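Uncharacterized protein (Bacteroides ovatus, PDB 4IRT) is of unknown function but, as a putative neuraminidase of a BNR repeat family, may release terminal sialic acids from glycans. Local coordinates at residues H5-G10 and E56-H61; T21-N26 and V124-F129; D168-G173 and L231-S236; P278-V283 and Y328-E333. All blocks are in the same frame, centred on the assembly; numbering follows the deposited sequence.

Contact 1. Residues H5-G10 and E56-H61; sequences HLVEVG and EQWTLH
The indole of Trp58 is overlapped on one face by Val9. CG2 of Val9 stands 3.5 Å above the indole plane of Trp58, toward the rim, and its nearest ring atom is CE2. Val9 CA lies over the same face, a CH-pi contact with the five-membered ring. Val7 comes in differently: its CG1 reaches the edge of the indole, 3.8 Å from Trp58 NE1. Further along, Val9 CG1 meets Leu60 CD2. An alanine at Trp58 would probably leave Val9 CG2 without its flat partner and open a gap between the two backbones. Here two blades of a beta-propeller meet at their outer strands. Strand 5-12 pairs with the C-terminal strand 401-407, the Velcro-like closure of such rings, and Val9 and Gly10 make a classic beta bulge opposite Ile403. At the other end His5 and Glu56 reach tip to tip, with ring and carboxylate planes 47° apart. His5 NE2 donates to Glu56 OE2 over a very short 2.5 Å, nearly straight at 165°. One water bridges Leu6 O to Glu56 OE1, and another joins Glu8 O to Glu56 O, 2.7 Å from each.

Contact 2. Residues T21-N26 and V124-F129; sequences TVFRNN and VTYPEF
Phe23 and Tyr126 make the aromatic part of this contact, an edge-to-face pair in which the edge of Tyr126 is turned to the face of Phe23. The ring centroids of Phe23 and Tyr126 are 5.0 Å apart and the planes stand at 80°; the closest atoms are Phe23 CE1 and Tyr126 CD1, at 3.5 Å. CG of Phe23 sits between the backbone N and the carbonyl carbon (chi1 54°). Thr21 OG1 lies 3.2 Å above the centre of the Phe23 ring, on the face opposite Tyr126, while it also accepts from Phe23 N in an ST turn. Direct backbone bonding comes down to Phe129 N donating to Asn25 O, 2.9 Å and nearly straight. Strand 124-131 is an edge strand of its propeller blade near the centre of the molecule, and the 21-26 loop lies against it there. Two waters add polar bridges: one molecule donates to Phe23 O and Pro127 O, another to Asn26 OD1 and Phe129 O. The amide nitrogen of Asn26 turns to Thr371 and Leu28. Ser77 adds a protein link, its OG bonded to both Asn25 N and Pro127 O. Asn25 and Glu128 pack through their CB atoms, side by side and pointing the same way, with Asn25 CB 3.9 Å from Glu128 CB.

Contact 3. Residues D168-G173 and L231-S236; sequences DILIDG and LPIKLS. With EDO (1,2-ethanediol), chain K.
A single beta bridge between two loops, Ile171 paired with Ile233, ties the link between two propeller blades to a loop of the second, near the periphery. Two backbone bonds make it, both nearly straight at 174°: Ile233 N donates to Leu170 O, and Asp172 N donates to Ile233 O, 2.8 Å in each case. Ile171 CA adds a CA-H...O contact to Ile233 O. Pro232, which follows a cis peptide bond, touches two residues of the other loop: its CB lies 3.9 Å from Ile169 CG2, and its CG is 3.6 Å from Asp172 CB. CG of Asp172, anti to the backbone N (chi1 -170°), comes to 4.0 Å from Pro232 CG. The Asp172 side chain runs beside both Pro232 and Lys234, pointing the same way; its OD1 accepts from Glu174 N. Lys234 CG packs 4.0 Å from Asp172 CB, but its chain then bends so that NZ reaches Ser236 OG. An alanine in place of Lys234 would probably leave one flank of Asp172 uncovered and deprive the Ser236 hydroxyl of its lysine partner. A water further links Asp172 O to Leu235 N. Ethanediol, probably from the crystallisation liquor, donates to Ile171 O and also bonds Leu151 N and Gly149 O. Inward, Leu170 touches Leu151 and Met153 of strand 151-157 and Leu193 of strand 191-198, Ile171 meets Trp195 and Trp197 of that second strand, and Ile233 rests on Ala212 of strand 206-214.

Contact 4. Residues P278-V283 and Y328-E333; sequences PQYRIV and YIFRDE
Strand 278-283, with Tyr280, passes strand 328-330, with Tyr328 and Phe330, at 9.9 Å between axes and 151° between directions, so roughly antiparallel but too far apart for backbone pairing. Side chains fill the interval. Tyr280 reaches across and touches both Tyr328 and Phe330, and the three form a buried aromatic cluster. Its CD1 lies at the edge of Tyr328, 3.7 Å from Tyr328 CE1, and the planes are 78° apart. Against Phe330, Tyr280 CE2 comes within 3.4 Å of Phe330 CD2, with the planes at 55°. Phe330 CB also sits 3.5 Å from Tyr280 CZ. The two strands belong to adjacent four-stranded propeller blades, 255-294 and 318-356, and this cluster packs between them. Tyr328 OH donates to Arg281 O over 2.8 Å, from above the carbonyl plane. Tyr328 CE2 also packs on Ile282 CB, at 4.3 Å. The hydroxyl of Tyr280 is hydrogen-bonded to Ala315 O, in the loop leading to strand 318-322. Asp332 OD2 forms a salt bridge with Arg298 NE, and its OD1 accepts from Glu334 N.

In the fold
From the N terminus, strand 5-12 first meets residues 56-61 in contact 1, closing a loop of 45 residues and joining the blade completed by the chain's two ends to the blade that follows. Contact 2 opens within that loop and closes at 124-129, so contacts 1 and 2 cross; it ties the loop after strand 5-12 to strand 124-131, the edge strand of the 124-167 blade, near the centre of the molecule. Contacts 3 and 4 then follow in series. Contact 3, across the centre from contact 1, joins the link between the 124-167 and 178-242 blades to the loop before strand 239-242. Contact 4 ties the 255-294 blade to the 318-356 blade.

Contact 1. Residues H5-G10 and E56-H61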
# COMPACT_ATOMS: atom_id res chain seq x y z
N HIS A 5 4.16 20.58 8.08
CA HIS A 5 3.17 20.72 9.13
C HIS A 5 2.61 19.38 9.63
O HIS A 5 2.08 18.58 8.87
CB HIS A 5 2.04 21.62 8.65
CG HIS A 5 1.09 22.01 9.72
ND1 HIS A 5 1.45 22.85 10.75
CD2 HIS A 5 -0.20 21.67 9.94
CE1 HIS A 5 0.42 23.02 11.56
NE2 HIS A 5 -0.60 22.33 11.09
N LEU A 6 2.73 19.17 10.93
CA LEU A 6 2.26 17.95 11.56
C LEU A 6 0.99 18.23 12.35
O LEU A 6 0.94 19.16 13.17
CB LEU A 6 3.32 17.43 12.52
CG LEU A 6 4.61 16.81 11.98
CD1 LEU A 6 5.59 16.67 13.15
CD2 LEU A 6 4.36 15.49 11.31
N VAL A 7 -0.03 17.43 12.09
CA VAL A 7 -1.30 17.55 12.75
C VAL A 7 -1.46 16.37 13.71
O VAL A 7 -1.48 15.20 13.29
CB VAL A 7 -2.44 17.53 11.73
CG1 VAL A 7 -3.76 17.63 12.47
CG2 VAL A 7 -2.27 18.66 10.73
N GLU A 8 -1.50 16.65 15.00
CA GLU A 8 -1.67 15.57 15.96
C GLU A 8 -3.02 14.88 15.79
O GLU A 8 -4.05 15.55 15.56
CB GLU A 8 -1.55 16.10 17.37
CG GLU A 8 -0.15 16.47 17.80
CD GLU A 8 -0.07 16.81 19.28
OE1 GLU A 8 -1.12 16.98 19.92
OE2 GLU A 8 1.05 16.91 19.81
N VAL A 9 -2.99 13.55 15.89
CA VAL A 9 -4.20 12.75 15.93
C VAL A 9 -4.40 12.19 17.34
O VAL A 9 -5.29 12.64 18.10
CB VAL A 9 -4.15 11.61 14.90
CG1 VAL A 9 -5.44 10.80 14.98
CG2 VAL A 9 -3.91 12.13 13.50
N GLY A 10 -3.56 11.23 17.70
CA GLY A 10 -3.61 10.61 19.01
C GLY A 10 -2.51 9.56 19.15
O GLY A 10 -1.95 9.12 18.18
N GLU A 56 -7.94 21.02 12.65
CA GLU A 56 -7.05 20.07 13.28
C GLU A 56 -7.72 19.36 14.44
O GLU A 56 -7.05 18.64 15.19
CB GLU A 56 -5.76 20.78 13.69
CG GLU A 56 -5.08 21.41 12.50
CD GLU A 56 -3.64 21.78 12.72
OE1 GLU A 56 -3.14 21.62 13.85
OE2 GLU A 56 -2.99 22.23 11.73
N GLN A 57 -9.04 19.50 14.56
CA GLN A 57 -9.80 18.83 15.60
C GLN A 57 -10.40 17.51 15.10
O GLN A 57 -11.29 17.49 14.24
CB GLN A 57 -10.92 19.75 16.12
CG GLN A 57 -10.47 21.16 16.52
CD GLN A 57 -9.30 21.15 17.49
OE1 GLN A 57 -8.24 21.74 17.22
NE2 GLN A 57 -9.48 20.48 18.62
N TRP A 58 -9.91 16.40 15.64
CA TRP A 58 -10.39 15.07 15.32
C TRP A 58 -11.51 14.60 16.24
O TRP A 58 -11.57 14.96 17.42
CB TRP A 58 -9.25 14.05 15.42
CG TRP A 58 -8.17 14.27 14.41
CD1 TRP A 58 -7.10 15.11 14.52
CD2 TRP A 58 -8.07 13.65 13.14
NE1 TRP A 58 -6.34 15.05 13.38
CE2 TRP A 58 -6.91 14.15 12.52
CE3 TRP A 58 -8.84 12.69 12.46
CZ2 TRP A 58 -6.51 13.74 11.24
CZ3 TRP A 58 -8.45 12.30 11.20
CH2 TRP A 58 -7.28 12.81 10.60
N THR A 59 -12.43 13.83 15.68
CA THR A 59 -13.33 13.03 16.45
C THR A 59 -12.75 11.63 16.39
O THR A 59 -12.53 11.09 15.33
CB THR A 59 -14.75 13.09 15.85
OG1 THR A 59 -15.20 14.45 15.91
CG2 THR A 59 -15.75 12.23 16.64
N LEU A 60 -12.49 11.06 17.56
CA LEU A 60 -11.90 9.71 17.62
C LEU A 60 -12.86 8.76 18.31
O LEU A 60 -13.53 9.15 19.28
CB LEU A 60 -10.57 9.73 18.36
CG LEU A 60 -9.50 10.66 17.79
CD1 LEU A 60 -8.30 10.72 18.73
CD2 LEU A 60 -9.09 10.26 16.37
N HIS A 61 -12.94 7.53 17.81
CA HIS A 61 -13.90 6.54 18.35
C HIS A 61 -13.16 5.22 18.52
O HIS A 61 -12.68 4.65 17.54
CB HIS A 61 -15.09 6.35 17.41
CG HIS A 61 -15.99 5.21 17.80
ND1 HIS A 61 -16.75 5.22 18.95
CD2 HIS A 61 -16.23 4.03 17.20
CE1 HIS A 61 -17.46 4.10 19.02
NE2 HIS A 61 -17.13 3.35 17.99
O HOH W 1 -0.50 21.29 14.34
O HOH W 2 -4.65 18.11 16.26
O HOH W 3 -2.00 19.33 15.99

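Contact 2. Residues T21-N26 and V124-F129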
# COMPACT_ATOMS: atom_id res chain seq x y z
N THR A 21 2.82 0.14 8.13
CA THR A 21 3.40 -0.63 7.04
C THR A 21 2.99 0.02 5.72
O THR A 21 2.02 0.78 5.63
CB THR A 21 2.97 -2.10 7.02
OG1 THR A 21 1.67 -2.22 6.41
CG2 THR A 21 3.00 -2.72 8.43
N VAL A 22 3.78 -0.27 4.69
CA VAL A 22 3.59 0.31 3.36
C VAL A 22 2.29 -0.20 2.74
O VAL A 22 1.74 0.45 1.85
CB VAL A 22 4.82 -0.00 2.46
CG1 VAL A 22 4.81 -1.47 2.01
CG2 VAL A 22 4.87 0.91 1.26
N PHE A 23 1.77 -1.32 3.24
CA PHE A 23 0.65 -2.01 2.62
C PHE A 23 -0.69 -1.76 3.34
O PHE A 23 -1.66 -2.46 3.10
CB PHE A 23 0.93 -3.50 2.42
CG PHE A 23 1.35 -4.24 3.65
CD1 PHE A 23 0.42 -4.76 4.52
CD2 PHE A 23 2.70 -4.46 3.90
CE1 PHE A 23 0.82 -5.43 5.66
CE2 PHE A 23 3.11 -5.14 5.03
CZ PHE A 23 2.17 -5.62 5.92
N ARG A 24 -0.75 -0.74 4.18
CA ARG A 24 -2.03 -0.24 4.66
C ARG A 24 -2.72 0.52 3.53
O ARG A 24 -2.26 1.58 3.11
CB ARG A 24 -1.81 0.63 5.89
CG ARG A 24 -1.21 -0.16 7.07
CD ARG A 24 -1.43 0.51 8.44
NE ARG A 24 -2.85 0.74 8.69
CZ ARG A 24 -3.38 1.69 9.47
NH1 ARG A 24 -2.64 2.49 10.26
NH2 ARG A 24 -4.71 1.80 9.52
N ASN A 25 -3.82 -0.03 3.04
CA ASN A 25 -4.51 0.51 1.87
C ASN A 25 -5.99 0.60 2.20
O ASN A 25 -6.77 -0.29 1.80
CB ASN A 25 -4.28 -0.42 0.65
CG ASN A 25 -2.88 -0.21 0.04
OD1 ASN A 25 -2.59 0.84 -0.52
ND2 ASN A 25 -2.03 -1.19 0.17
N ASN A 26 -6.43 1.64 2.94
CA ASN A 26 -5.67 2.80 3.40
C ASN A 26 -5.65 2.94 4.92
O ASN A 26 -6.51 2.38 5.67
CB ASN A 26 -6.35 4.07 2.89
CG ASN A 26 -6.07 4.34 1.44
OD1 ASN A 26 -5.78 3.43 0.64
ND2 ASN A 26 -6.18 5.61 1.06
N VAL A 124 -7.12 -15.37 5.37
CA VAL A 124 -6.88 -14.06 4.76
C VAL A 124 -5.60 -13.47 5.31
O VAL A 124 -5.30 -13.62 6.52
CB VAL A 124 -8.04 -13.11 5.13
CG1 VAL A 124 -7.74 -11.68 4.72
CG2 VAL A 124 -9.36 -13.62 4.57
N THR A 125 -4.85 -12.81 4.43
CA THR A 125 -3.75 -11.95 4.84
C THR A 125 -3.77 -10.74 3.90
O THR A 125 -4.18 -10.87 2.76
CB THR A 125 -2.37 -12.66 4.76
OG1 THR A 125 -2.43 -13.97 5.36
CG2 THR A 125 -1.25 -11.87 5.51
N TYR A 126 -3.32 -9.58 4.39
CA TYR A 126 -3.10 -8.37 3.58
C TYR A 126 -4.38 -7.85 2.90
O TYR A 126 -4.46 -7.77 1.68
CB TYR A 126 -2.01 -8.60 2.52
CG TYR A 126 -0.71 -9.14 3.09
CD1 TYR A 126 -0.08 -8.50 4.15
CD2 TYR A 126 -0.14 -10.29 2.57
CE1 TYR A 126 1.10 -8.99 4.69
CE2 TYR A 126 1.05 -10.78 3.09
CZ TYR A 126 1.66 -10.13 4.14
OH TYR A 126 2.83 -10.64 4.64
N PRO A 127 -5.38 -7.45 3.71
CA PRO A 127 -6.55 -6.79 3.15
C PRO A 127 -6.20 -5.42 2.53
O PRO A 127 -5.46 -4.65 3.16
CB PRO A 127 -7.47 -6.60 4.37
CG PRO A 127 -6.48 -6.46 5.53
CD PRO A 127 -5.38 -7.44 5.20
N GLU A 128 -6.70 -5.16 1.33
CA GLU A 128 -6.50 -3.89 0.62
C GLU A 128 -7.78 -3.47 -0.07
O GLU A 128 -8.40 -4.30 -0.75
CB GLU A 128 -5.43 -4.00 -0.48
CG GLU A 128 -4.09 -4.59 -0.11
CD GLU A 128 -3.30 -5.05 -1.36
OE1 GLU A 128 -3.45 -4.49 -2.45
OE2 GLU A 128 -2.54 -6.03 -1.27
N PHE A 129 -8.14 -2.18 0.05
CA PHE A 129 -9.28 -1.59 -0.62
C PHE A 129 -8.79 -0.57 -1.67
O PHE A 129 -7.80 0.12 -1.46
CB PHE A 129 -10.17 -0.83 0.35
CG PHE A 129 -10.95 -1.70 1.30
CD1 PHE A 129 -12.13 -2.31 0.90
CD2 PHE A 129 -10.54 -1.86 2.62
CE1 PHE A 129 -12.84 -3.11 1.77
CE2 PHE A 129 -11.26 -2.63 3.49
CZ PHE A 129 -12.43 -3.24 3.07
O HOH W 4 -2.76 -5.13 3.08
O HOH W 5 -6.18 2.26 -1.73

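Contact 3. Residues D168-G173 and L231-S236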
# COMPACT_ATOMS: atom_id res chain seq x y z
N ASP A 168 -11.03 -15.17 -9.21
CA ASP A 168 -10.60 -16.28 -8.37
C ASP A 168 -9.15 -16.61 -8.62
O ASP A 168 -8.44 -16.96 -7.69
CB ASP A 168 -11.43 -17.53 -8.73
CG ASP A 168 -12.82 -17.49 -8.16
OD1 ASP A 168 -12.92 -17.37 -6.93
OD2 ASP A 168 -13.81 -17.57 -8.94
N ILE A 169 -8.74 -16.62 -9.88
CA ILE A 169 -7.33 -16.79 -10.20
C ILE A 169 -6.85 -15.80 -11.27
O ILE A 169 -7.11 -15.96 -12.48
CB ILE A 169 -6.97 -18.23 -10.61
CG1 ILE A 169 -7.63 -19.25 -9.67
CG2 ILE A 169 -5.46 -18.39 -10.59
CD1 ILE A 169 -7.19 -20.68 -9.91
N LEU A 170 -6.11 -14.80 -10.81
CA LEU A 170 -5.59 -13.75 -11.65
C LEU A 170 -4.11 -13.96 -11.92
O LEU A 170 -3.68 -13.89 -13.06
CB LEU A 170 -5.83 -12.40 -10.98
CG LEU A 170 -5.39 -11.16 -11.74
CD1 LEU A 170 -5.92 -11.15 -13.17
CD2 LEU A 170 -5.88 -9.94 -10.98
N ILE A 171 -3.35 -14.24 -10.85
CA ILE A 171 -1.92 -14.54 -10.94
C ILE A 171 -1.75 -15.98 -10.49
O ILE A 171 -2.20 -16.37 -9.42
CB ILE A 171 -1.07 -13.60 -10.07
CG1 ILE A 171 -1.27 -12.13 -10.43
CG2 ILE A 171 0.40 -13.91 -10.21
CD1 ILE A 171 -0.61 -11.19 -9.45
N ASP A 172 -1.12 -16.79 -11.36
CA ASP A 172 -1.00 -18.21 -11.15
C ASP A 172 0.45 -18.55 -10.82
O ASP A 172 1.32 -18.41 -11.68
CB ASP A 172 -1.45 -18.96 -12.42
CG ASP A 172 -1.59 -20.46 -12.23
OD1 ASP A 172 -1.33 -21.00 -11.12
OD2 ASP A 172 -1.98 -21.11 -13.23
N GLY A 173 0.68 -18.99 -9.59
CA GLY A 173 1.97 -19.47 -9.14
C GLY A 173 2.25 -20.91 -9.52
O GLY A 173 3.32 -21.42 -9.22
N LEU A 231 -6.04 -15.36 -19.25
CA LEU A 231 -5.90 -15.58 -17.81
C LEU A 231 -5.79 -17.07 -17.48
O LEU A 231 -6.33 -17.91 -18.19
CB LEU A 231 -7.07 -14.93 -17.03
CG LEU A 231 -7.27 -13.44 -17.31
CD1 LEU A 231 -8.57 -12.96 -16.70
CD2 LEU A 231 -6.09 -12.62 -16.76
N PRO A 232 -5.13 -17.40 -16.37
CA PRO A 232 -4.48 -16.51 -15.43
C PRO A 232 -3.08 -16.12 -15.91
O PRO A 232 -2.55 -16.70 -16.89
CB PRO A 232 -4.40 -17.36 -14.16
CG PRO A 232 -4.32 -18.76 -14.64
CD PRO A 232 -5.18 -18.79 -15.87
N ILE A 233 -2.48 -15.16 -15.22
CA ILE A 233 -1.17 -14.69 -15.63
C ILE A 233 -0.12 -15.49 -14.90
O ILE A 233 -0.10 -15.50 -13.67
CB ILE A 233 -0.97 -13.18 -15.36
CG1 ILE A 233 -2.16 -12.38 -15.94
CG2 ILE A 233 0.34 -12.72 -15.98
CD1 ILE A 233 -2.14 -10.89 -15.58
N LYS A 234 0.77 -16.12 -15.68
CA LYS A 234 1.83 -16.99 -15.19
C LYS A 234 3.20 -16.39 -15.50
O LYS A 234 3.32 -15.41 -16.24
CB LYS A 234 1.79 -18.33 -15.94
CG LYS A 234 0.49 -19.09 -15.93
CD LYS A 234 0.61 -20.39 -16.75
CE LYS A 234 0.68 -20.13 -18.26
NZ LYS A 234 1.66 -21.00 -18.98
N LEU A 235 4.24 -17.04 -14.98
CA LEU A 235 5.63 -16.71 -15.32
C LEU A 235 5.81 -16.50 -16.82
O LEU A 235 6.43 -15.52 -17.26
CB LEU A 235 6.55 -17.84 -14.86
CG LEU A 235 8.03 -17.48 -14.96
CD1 LEU A 235 8.52 -16.83 -13.67
CD2 LEU A 235 8.87 -18.70 -15.27
N SER A 236 5.26 -17.40 -17.62
CA SER A 236 5.53 -17.40 -19.03
C SER A 236 4.89 -16.26 -19.82
O SER A 236 5.51 -15.79 -20.76
CB SER A 236 5.14 -18.74 -19.67
OG SER A 236 3.74 -18.92 -19.58
C1 EDO K . 0.35 -16.18 -6.96
O1 EDO K . 0.19 -17.35 -6.15
C2 EDO K . -0.65 -15.10 -6.54
O2 EDO K . -2.00 -15.47 -6.84
O HOH W 6 3.82 -18.97 -12.74

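Contact 4. Residues P278-V283 and Y328-E333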
# COMPACT_ATOMS: atom_id res chain seq x y z
N PRO A 278 21.62 -1.94 -1.33
CA PRO A 278 20.32 -1.75 -1.98
C PRO A 278 20.06 -0.27 -2.21
O PRO A 278 20.47 0.55 -1.38
CB PRO A 278 19.34 -2.34 -0.96
CG PRO A 278 20.17 -3.30 -0.16
CD PRO A 278 21.49 -2.62 -0.03
N GLN A 279 19.38 0.06 -3.31
CA GLN A 279 19.12 1.44 -3.67
C GLN A 279 17.67 1.55 -4.07
O GLN A 279 17.14 0.65 -4.73
CB GLN A 279 19.96 1.86 -4.90
CG GLN A 279 21.46 1.69 -4.75
CD GLN A 279 22.11 2.75 -3.86
OE1 GLN A 279 21.47 3.70 -3.40
NE2 GLN A 279 23.40 2.58 -3.62
N TYR A 280 17.06 2.67 -3.70
CA TYR A 280 15.72 3.00 -4.10
C TYR A 280 15.60 3.23 -5.62
O TYR A 280 16.52 3.77 -6.26
CB TYR A 280 15.22 4.22 -3.36
CG TYR A 280 14.82 4.00 -1.92
CD1 TYR A 280 13.64 3.31 -1.60
CD2 TYR A 280 15.60 4.52 -0.86
CE1 TYR A 280 13.23 3.16 -0.30
CE2 TYR A 280 15.19 4.34 0.48
CZ TYR A 280 14.02 3.68 0.74
OH TYR A 280 13.52 3.50 2.01
N ARG A 281 14.49 2.76 -6.19
CA ARG A 281 14.24 2.76 -7.61
C ARG A 281 12.83 3.22 -7.92
O ARG A 281 11.92 3.01 -7.13
CB ARG A 281 14.33 1.33 -8.14
CG ARG A 281 15.58 0.61 -7.69
CD ARG A 281 16.83 1.07 -8.41
NE ARG A 281 18.02 0.38 -7.88
CZ ARG A 281 19.16 0.18 -8.54
NH1 ARG A 281 19.30 0.67 -9.75
NH2 ARG A 281 20.18 -0.47 -7.97
N ILE A 282 12.66 3.76 -9.12
CA ILE A 282 11.35 3.89 -9.73
C ILE A 282 11.34 3.22 -11.11
O ILE A 282 12.32 3.32 -11.86
CB ILE A 282 10.90 5.38 -9.77
CG1 ILE A 282 9.42 5.50 -10.09
CG2 ILE A 282 11.75 6.19 -10.76
CD1 ILE A 282 8.82 6.84 -9.72
N VAL A 283 10.24 2.54 -11.44
CA VAL A 283 10.05 1.88 -12.73
C VAL A 283 8.72 2.41 -13.26
O VAL A 283 7.72 2.37 -12.56
CB VAL A 283 9.99 0.37 -12.54
CG1 VAL A 283 9.60 -0.38 -13.81
CG2 VAL A 283 11.29 -0.15 -11.96
N TYR A 328 8.69 11.12 -3.85
CA TYR A 328 9.05 9.75 -3.46
C TYR A 328 9.38 9.73 -1.97
O TYR A 328 10.35 10.34 -1.51
CB TYR A 328 10.26 9.36 -4.29
CG TYR A 328 10.65 7.89 -4.32
CD1 TYR A 328 11.28 7.30 -3.24
CD2 TYR A 328 10.46 7.12 -5.48
CE1 TYR A 328 11.67 5.99 -3.27
CE2 TYR A 328 10.84 5.80 -5.52
CZ TYR A 328 11.43 5.24 -4.41
OH TYR A 328 11.85 3.93 -4.47
N ILE A 329 8.52 9.05 -1.20
CA ILE A 329 8.57 9.07 0.25
C ILE A 329 9.23 7.79 0.79
O ILE A 329 8.90 6.67 0.35
CB ILE A 329 7.17 9.24 0.85
CG1 ILE A 329 6.43 10.42 0.22
CG2 ILE A 329 7.26 9.42 2.35
CD1 ILE A 329 7.10 11.77 0.45
N PHE A 330 10.21 7.97 1.67
CA PHE A 330 10.98 6.88 2.21
C PHE A 330 11.48 7.16 3.64
O PHE A 330 11.12 8.16 4.24
CB PHE A 330 12.12 6.54 1.27
CG PHE A 330 13.22 7.56 1.21
CD1 PHE A 330 13.10 8.70 0.43
CD2 PHE A 330 14.44 7.33 1.88
CE1 PHE A 330 14.16 9.59 0.31
CE2 PHE A 330 15.47 8.24 1.78
CZ PHE A 330 15.32 9.39 1.01
N ARG A 331 12.23 6.21 4.17
CA ARG A 331 12.85 6.35 5.49
C ARG A 331 14.11 5.54 5.46
O ARG A 331 14.09 4.37 5.05
CB ARG A 331 11.85 5.88 6.55
CG ARG A 331 12.38 5.73 7.99
CD ARG A 331 13.04 4.39 8.24
NE ARG A 331 12.08 3.31 8.16
CZ ARG A 331 12.36 2.02 8.09
NH1 ARG A 331 13.62 1.57 8.04
NH2 ARG A 331 11.37 1.16 8.09
N ASP A 332 15.21 6.11 5.95
CA ASP A 332 16.53 5.49 5.80
C ASP A 332 17.36 5.71 7.06
O ASP A 332 17.52 6.84 7.52
CB ASP A 332 17.21 6.10 4.56
CG ASP A 332 18.46 5.33 4.07
OD1 ASP A 332 19.18 4.67 4.86
OD2 ASP A 332 18.75 5.48 2.85
N GLU A 333 17.91 4.62 7.61
CA GLU A 333 18.88 4.73 8.71
C GLU A 333 20.03 5.69 8.42
O GLU A 333 20.54 6.37 9.33
CB GLU A 333 19.48 3.37 9.07
CG GLU A 333 18.61 2.54 9.98
CD GLU A 333 19.34 1.35 10.60
OE1 GLU A 333 20.59 1.25 10.48
OE2 GLU A 333 18.64 0.49 11.18